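Local coordinates for hypothetical methylmalonyl-CoA decarboxylase alpha subunit (Sulfolobus tokodaii, PDB 1X0U), which is a putative carboxyl transferase subunit of the ClpP/crotonase superfamily and assembles as six copies of one chain, at residues E109-A112 / N113-R117; E13-R16 / Q17-K21; G26-E29 / R30-F33. All coordinates share one frame; numbering follows the deposited sequence.

Two helical turns and one helix start show how one backbone ladder takes on different side-chain chemistry according to its place in the fold. Contact 1 is buried: it opens helix 109-125, within a beta-alpha-beta unit; its buried polar tips are met by protein atoms, and water bridges its partly exposed flank. Contacts 2 and 3 lie at the surface on consecutive helices, 8-23 and 28-35, their nearest atoms about 7 Å apart. Contact 2 turns R16 and K19 to a second subunit, whereas contact 3 is met by no other chain of the assembly and is dominated by backbone carbonyls at a helix start. Contact 1 keeps about 11 Å, between nearest atoms, from contact 2.

Contact 1: E109-A112 / N113-R117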
# COMPACT_ATOMS: atom_id res chain seq x y z
N GLU A 109 29.63 -26.44 -2.64
CA GLU A 109 28.19 -26.23 -2.76
C GLU A 109 27.57 -26.07 -1.38
O GLU A 109 26.81 -25.13 -1.14
CB GLU A 109 27.52 -27.41 -3.48
CG GLU A 109 26.05 -27.17 -3.86
CD GLU A 109 25.34 -28.43 -4.31
OE1 GLU A 109 24.18 -28.34 -4.77
OE2 GLU A 109 25.94 -29.53 -4.21
N THR A 110 27.89 -26.98 -0.47
CA THR A 110 27.37 -26.92 0.90
C THR A 110 27.94 -25.68 1.59
O THR A 110 27.27 -25.04 2.40
CB THR A 110 27.76 -28.19 1.70
OG1 THR A 110 27.23 -29.34 1.03
CG2 THR A 110 27.20 -28.13 3.12
N HIS A 111 29.19 -25.37 1.25
CA HIS A 111 29.91 -24.21 1.78
C HIS A 111 29.13 -22.94 1.41
O HIS A 111 28.88 -22.08 2.25
CB HIS A 111 31.32 -24.20 1.17
CG HIS A 111 32.16 -23.01 1.54
ND1 HIS A 111 33.47 -23.14 1.95
CD2 HIS A 111 31.93 -21.68 1.44
CE1 HIS A 111 34.01 -21.94 2.09
NE2 HIS A 111 33.09 -21.04 1.78
N ALA A 112 28.71 -22.86 0.15
CA ALA A 112 27.94 -21.72 -0.32
C ALA A 112 26.58 -21.62 0.37
O ALA A 112 26.19 -20.54 0.84
CB ALA A 112 27.75 -21.82 -1.83
N ASN A 113 25.84 -22.72 0.44
CA ASN A 113 24.52 -22.69 1.08
C ASN A 113 24.55 -22.24 2.54
O ASN A 113 23.58 -21.65 3.03
CB ASN A 113 23.82 -24.04 0.94
CG ASN A 113 23.60 -24.43 -0.51
OD1 ASN A 113 23.34 -23.57 -1.35
ND2 ASN A 113 23.70 -25.72 -0.81
N LYS A 114 25.64 -22.53 3.25
CA LYS A 114 25.74 -22.09 4.64
C LYS A 114 25.81 -20.56 4.67
O LYS A 114 25.19 -19.90 5.50
CB LYS A 114 26.98 -22.67 5.32
CG LYS A 114 26.92 -24.18 5.52
CD LYS A 114 28.16 -24.69 6.26
CE LYS A 114 28.19 -24.15 7.69
NZ LYS A 114 29.45 -24.53 8.41
N ILE A 115 26.58 -19.99 3.74
CA ILE A 115 26.71 -18.55 3.66
C ILE A 115 25.35 -17.95 3.26
O ILE A 115 24.90 -16.98 3.85
CB ILE A 115 27.79 -18.14 2.62
CG1 ILE A 115 29.16 -18.60 3.11
CG2 ILE A 115 27.80 -16.63 2.41
CD1 ILE A 115 30.32 -18.14 2.22
N VAL A 116 24.71 -18.56 2.26
CA VAL A 116 23.41 -18.12 1.77
C VAL A 116 22.39 -18.12 2.91
O VAL A 116 21.61 -17.17 3.05
CB VAL A 116 22.89 -19.05 0.62
CG1 VAL A 116 21.41 -18.80 0.32
CG2 VAL A 116 23.71 -18.83 -0.64
N ARG A 117 22.42 -19.18 3.71
CA ARG A 117 21.50 -19.32 4.84
C ARG A 117 21.72 -18.21 5.87
O ARG A 117 20.76 -17.74 6.49
CB ARG A 117 21.67 -20.70 5.48
CG ARG A 117 21.16 -20.85 6.90
CD ARG A 117 19.67 -20.58 7.05
NE ARG A 117 18.83 -21.55 6.37
CZ ARG A 117 17.52 -21.66 6.56
NH1 ARG A 117 16.92 -20.85 7.43
NH2 ARG A 117 16.81 -22.56 5.89
O HOH W 1 22.55 -26.76 -3.17
O HOH W 2 24.02 -28.32 0.38
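The amides of N113, K114, I115 and V116 reach back four residues to the carbonyls of E109, T110, H111 and A112, forming the first turns of helix 109-125; N113 N lies 3.0 Å from E109 O, while the bond from I115 N to H111 O is weak. This helix is the crossover of a beta-alpha-beta unit between strands 91-98 and 129-133.

On one flank E109 and N113 run side by side and point the same way, with carboxylate and amide planes turned 57° apart. They meet through water: a single molecule donates to E109 OE1 at 2.8 Å and accepts from N113 ND2, also at 2.8 Å. A second water takes the other N-H of the same ND2 at 2.9 Å and gives a weak bond to T110 OG1, whose hydroxyl also bonds T63 O. With CG set beside its own backbone N (chi1 -61°), N113 swings its amide back over E109 O.

Another flank is more buried. H111 and I115 also lie alongside each other, and the I115 CD1 methyl comes to the imidazole edge, near the ring plane, 4.0 Å from H111 CD2. Both ring nitrogens have hydrogen-bond partners, ND1 with D79 O and NE2 with the Q98 side chain, which probably fixes the ring's rotation. K114 runs its CG past T110 O at 3.3 Å before the chain bends at chi3 and NZ bonds V81 O and G78 O.

The chemistry is thus divided: water bridges the partly exposed E109-N113 flank, while the buried side chains of H111 and K114 satisfy their polar ends on the protein itself.

Contact 2: E13-R16 / Q17-K21; sequences EELR and QLKEK
L15 and K19 meet one turn apart on helix 8-23, a regular alpha-helical i to i+4 pairing on the N-terminal helix of the chain. Backbone hydrogen bonds set the frame. Q17 N, L18 N and K19 N bond to the carbonyls of E13, E14 and L15 in turn, and the last, K19 N to L15 O at 2.9 Å, is nearly straight, with an N-H...O angle of 168°.

Apolar contacts come next. The leucine and lysine chains cross at a slant: the L15 CD1 methyl lies against the lysine methylenes, with K19 CG and CD both at about 4.0 Å. The two torsions of L15, chi1 at 168° and chi2 at 56°, together carry CD1 forward to the next turn. L18 CG lies 3.3 Å from E14 O, and Q17 lays its CG against E13 O at 3.2 Å. L15 and L18 both pack on Y477 of a second subunit, and L18 also touches F61 and Y77 of its own chain.

R16 and K19 direct their charges to the second subunit. R16 NE forms a salt bridge with E490 of that subunit; K19 NZ pairs with its D487 and bonds V488 O. Within the helix, R16 NE and E20 OE1 have opposite charges but stand 6.2 Å apart, so any attraction between them is probably modest. The lysine thereby serves both kinds of contact: its extended chain covers the buried leucine while its ammonium reaches the subunit interface, and the nearest approach between the two side chains is K19 CE to L15 CD1 at 3.8 Å.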
# COMPACT_ATOMS: atom_id res chain seq x y z
N GLU A 13 29.27 -37.11 25.74
CA GLU A 13 30.73 -37.11 25.65
C GLU A 13 31.13 -37.27 24.18
O GLU A 13 32.08 -36.64 23.72
CB GLU A 13 31.35 -38.24 26.49
CG GLU A 13 31.30 -38.00 28.00
CD GLU A 13 32.04 -39.08 28.80
OE1 GLU A 13 31.79 -40.28 28.59
OE2 GLU A 13 32.88 -38.71 29.66
N GLU A 14 30.39 -38.10 23.43
CA GLU A 14 30.70 -38.28 22.01
C GLU A 14 30.52 -36.95 21.26
O GLU A 14 31.31 -36.61 20.37
CB GLU A 14 29.79 -39.31 21.36
CG GLU A 14 30.09 -39.50 19.87
CD GLU A 14 28.96 -40.16 19.08
OE1 GLU A 14 29.22 -40.60 17.94
OE2 GLU A 14 27.82 -40.24 19.59
N LEU A 15 29.46 -36.22 21.60
CA LEU A 15 29.19 -34.93 20.97
C LEU A 15 30.36 -33.97 21.19
O LEU A 15 30.86 -33.36 20.25
CB LEU A 15 27.91 -34.31 21.53
CG LEU A 15 27.65 -32.84 21.17
CD1 LEU A 15 27.65 -32.67 19.65
CD2 LEU A 15 26.31 -32.39 21.75
N ARG A 16 30.78 -33.85 22.45
CA ARG A 16 31.89 -32.96 22.79
C ARG A 16 33.12 -33.28 21.95
O ARG A 16 33.76 -32.37 21.44
CB ARG A 16 32.20 -33.05 24.28
CG ARG A 16 31.15 -32.37 25.14
CD ARG A 16 31.30 -32.70 26.61
NE ARG A 16 30.30 -32.00 27.42
CZ ARG A 16 30.09 -32.24 28.71
NH1 ARG A 16 30.81 -33.17 29.34
NH2 ARG A 16 29.16 -31.56 29.37
N GLN A 17 33.44 -34.56 21.80
CA GLN A 17 34.59 -34.97 21.00
C GLN A 17 34.40 -34.59 19.52
O GLN A 17 35.34 -34.12 18.87
CB GLN A 17 34.81 -36.48 21.09
CG GLN A 17 35.05 -37.02 22.48
CD GLN A 17 35.03 -38.55 22.52
OE1 GLN A 17 35.12 -39.15 23.59
NE2 GLN A 17 34.91 -39.17 21.35
N LEU A 18 33.20 -34.80 18.99
CA LEU A 18 32.93 -34.48 17.59
C LEU A 18 33.08 -32.98 17.32
O LEU A 18 33.66 -32.58 16.31
CB LEU A 18 31.52 -34.94 17.18
CG LEU A 18 31.27 -36.45 17.07
CD1 LEU A 18 29.89 -36.67 16.47
CD2 LEU A 18 32.34 -37.11 16.20
N LYS A 19 32.54 -32.16 18.22
CA LYS A 19 32.64 -30.71 18.07
C LYS A 19 34.09 -30.25 18.15
O LYS A 19 34.52 -29.41 17.36
CB LYS A 19 31.79 -30.01 19.13
CG LYS A 19 30.34 -29.89 18.72
CD LYS A 19 29.53 -29.13 19.73
CE LYS A 19 28.12 -28.89 19.20
NZ LYS A 19 27.30 -28.11 20.17
N GLU A 20 34.83 -30.80 19.10
CA GLU A 20 36.24 -30.46 19.26
C GLU A 20 36.97 -30.86 17.97
O GLU A 20 37.95 -30.23 17.59
CB GLU A 20 36.82 -31.19 20.47
CG GLU A 20 36.57 -30.50 21.84
CD GLU A 20 35.10 -30.13 22.10
OE1 GLU A 20 34.60 -30.41 23.22
OE2 GLU A 20 34.45 -29.56 21.21
N LYS A 21 36.47 -31.90 17.31
CA LYS A 21 37.06 -32.36 16.05
C LYS A 21 36.71 -31.36 14.94
O LYS A 21 37.56 -31.00 14.12
CB LYS A 21 36.50 -33.73 15.68
CG LYS A 21 36.86 -34.21 14.28
CD LYS A 21 36.08 -35.47 13.91
CE LYS A 21 36.34 -35.90 12.47
NZ LYS A 21 37.76 -36.29 12.25

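Contact 3: G26-E29 / R30-F33; sequences GGDE and RIQF
R30 runs its extended side chain back toward G26, the residue just ahead of the N-cap glycine G27 of helix 28-35. Its CB lies 3.7 Å from G27 O, CG comes to 3.9 Å from G26 O, and CD passes the same oxygen at 4.1 Å. At the tip, NH1 donates to G26 O over 3.2 Å. That bond is bent, 139° at the hydrogen, yet well directed at the acceptor: NH1 lies in the carbonyl plane on a lone pair, and the oxygen sits at the guanidinium edge, 13° out of its plane. G26 O is also gripped by a water at 2.8 Å, which in turn accepts from R30 N, so the arginine reaches one carbonyl twice, the tip directly and the backbone N through the water.

Beyond the cap the ladder begins with I31 N to G27 O. I31 CG1, wedged between its own N and carbonyl carbon (chi1 85°), rests 3.3 Å from D28 O, while CG2 presses on G27 O.

This short helix follows helix 8-23 in the chain; its R30 and I31 touch the loops at T101 and T41, with G26 N bonded to the T101 hydroxyl.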
# COMPACT_ATOMS: atom_id res chain seq x y z
N GLY A 26 41.09 -28.07 9.40
CA GLY A 26 42.07 -28.90 8.73
C GLY A 26 43.14 -29.50 9.62
O GLY A 26 44.03 -30.20 9.12
N GLY A 27 43.09 -29.25 10.92
CA GLY A 27 44.10 -29.82 11.81
C GLY A 27 45.15 -28.86 12.35
O GLY A 27 45.45 -27.82 11.75
N ASP A 28 45.73 -29.22 13.50
CA ASP A 28 46.75 -28.42 14.16
C ASP A 28 47.92 -28.04 13.26
O ASP A 28 48.45 -26.93 13.34
CB ASP A 28 47.27 -29.17 15.39
CG ASP A 28 46.37 -29.00 16.59
OD1 ASP A 28 46.45 -29.84 17.52
OD2 ASP A 28 45.59 -28.03 16.63
N GLU A 29 48.33 -28.96 12.39
CA GLU A 29 49.44 -28.70 11.49
C GLU A 29 49.11 -27.57 10.53
O GLU A 29 49.90 -26.66 10.33
CB GLU A 29 49.78 -29.98 10.73
CG GLU A 29 50.68 -29.80 9.53
CD GLU A 29 51.11 -31.14 8.95
OE1 GLU A 29 51.73 -31.15 7.87
OE2 GLU A 29 50.82 -32.17 9.59
N ARG A 30 47.92 -27.63 9.93
CA ARG A 30 47.53 -26.58 9.01
C ARG A 30 47.26 -25.24 9.69
O ARG A 30 47.60 -24.20 9.14
CB ARG A 30 46.30 -27.01 8.19
CG ARG A 30 46.60 -28.08 7.14
CD ARG A 30 45.60 -28.04 5.99
NE ARG A 30 45.88 -29.04 4.96
CZ ARG A 30 45.47 -30.30 5.00
NH1 ARG A 30 44.74 -30.74 6.02
NH2 ARG A 30 45.77 -31.13 4.01
N ILE A 31 46.69 -25.26 10.90
CA ILE A 31 46.44 -23.98 11.55
C ILE A 31 47.78 -23.32 11.92
O ILE A 31 47.93 -22.11 11.81
CB ILE A 31 45.51 -24.11 12.81
CG1 ILE A 31 46.31 -24.47 14.04
CG2 ILE A 31 44.41 -25.11 12.55
CD1 ILE A 31 46.73 -23.26 14.86
N GLN A 32 48.76 -24.13 12.32
CA GLN A 32 50.08 -23.59 12.67
C GLN A 32 50.67 -22.98 11.40
O GLN A 32 51.36 -21.97 11.43
CB GLN A 32 51.01 -24.69 13.17
CG GLN A 32 52.30 -24.15 13.76
CD GLN A 32 53.37 -25.20 13.96
OE1 GLN A 32 53.78 -25.88 13.01
NE2 GLN A 32 53.83 -25.35 15.20
N PHE A 33 50.37 -23.61 10.27
CA PHE A 33 50.83 -23.14 8.98
C PHE A 33 50.17 -21.79 8.65
O PHE A 33 50.80 -20.90 8.07
CB PHE A 33 50.48 -24.18 7.92
CG PHE A 33 50.79 -23.76 6.53
CD1 PHE A 33 52.09 -23.44 6.17
CD2 PHE A 33 49.79 -23.67 5.58
CE1 PHE A 33 52.40 -23.05 4.88
CE2 PHE A 33 50.08 -23.28 4.27
CZ PHE A 33 51.39 -22.97 3.93
O HOH W 3 46.72 -30.32 9.80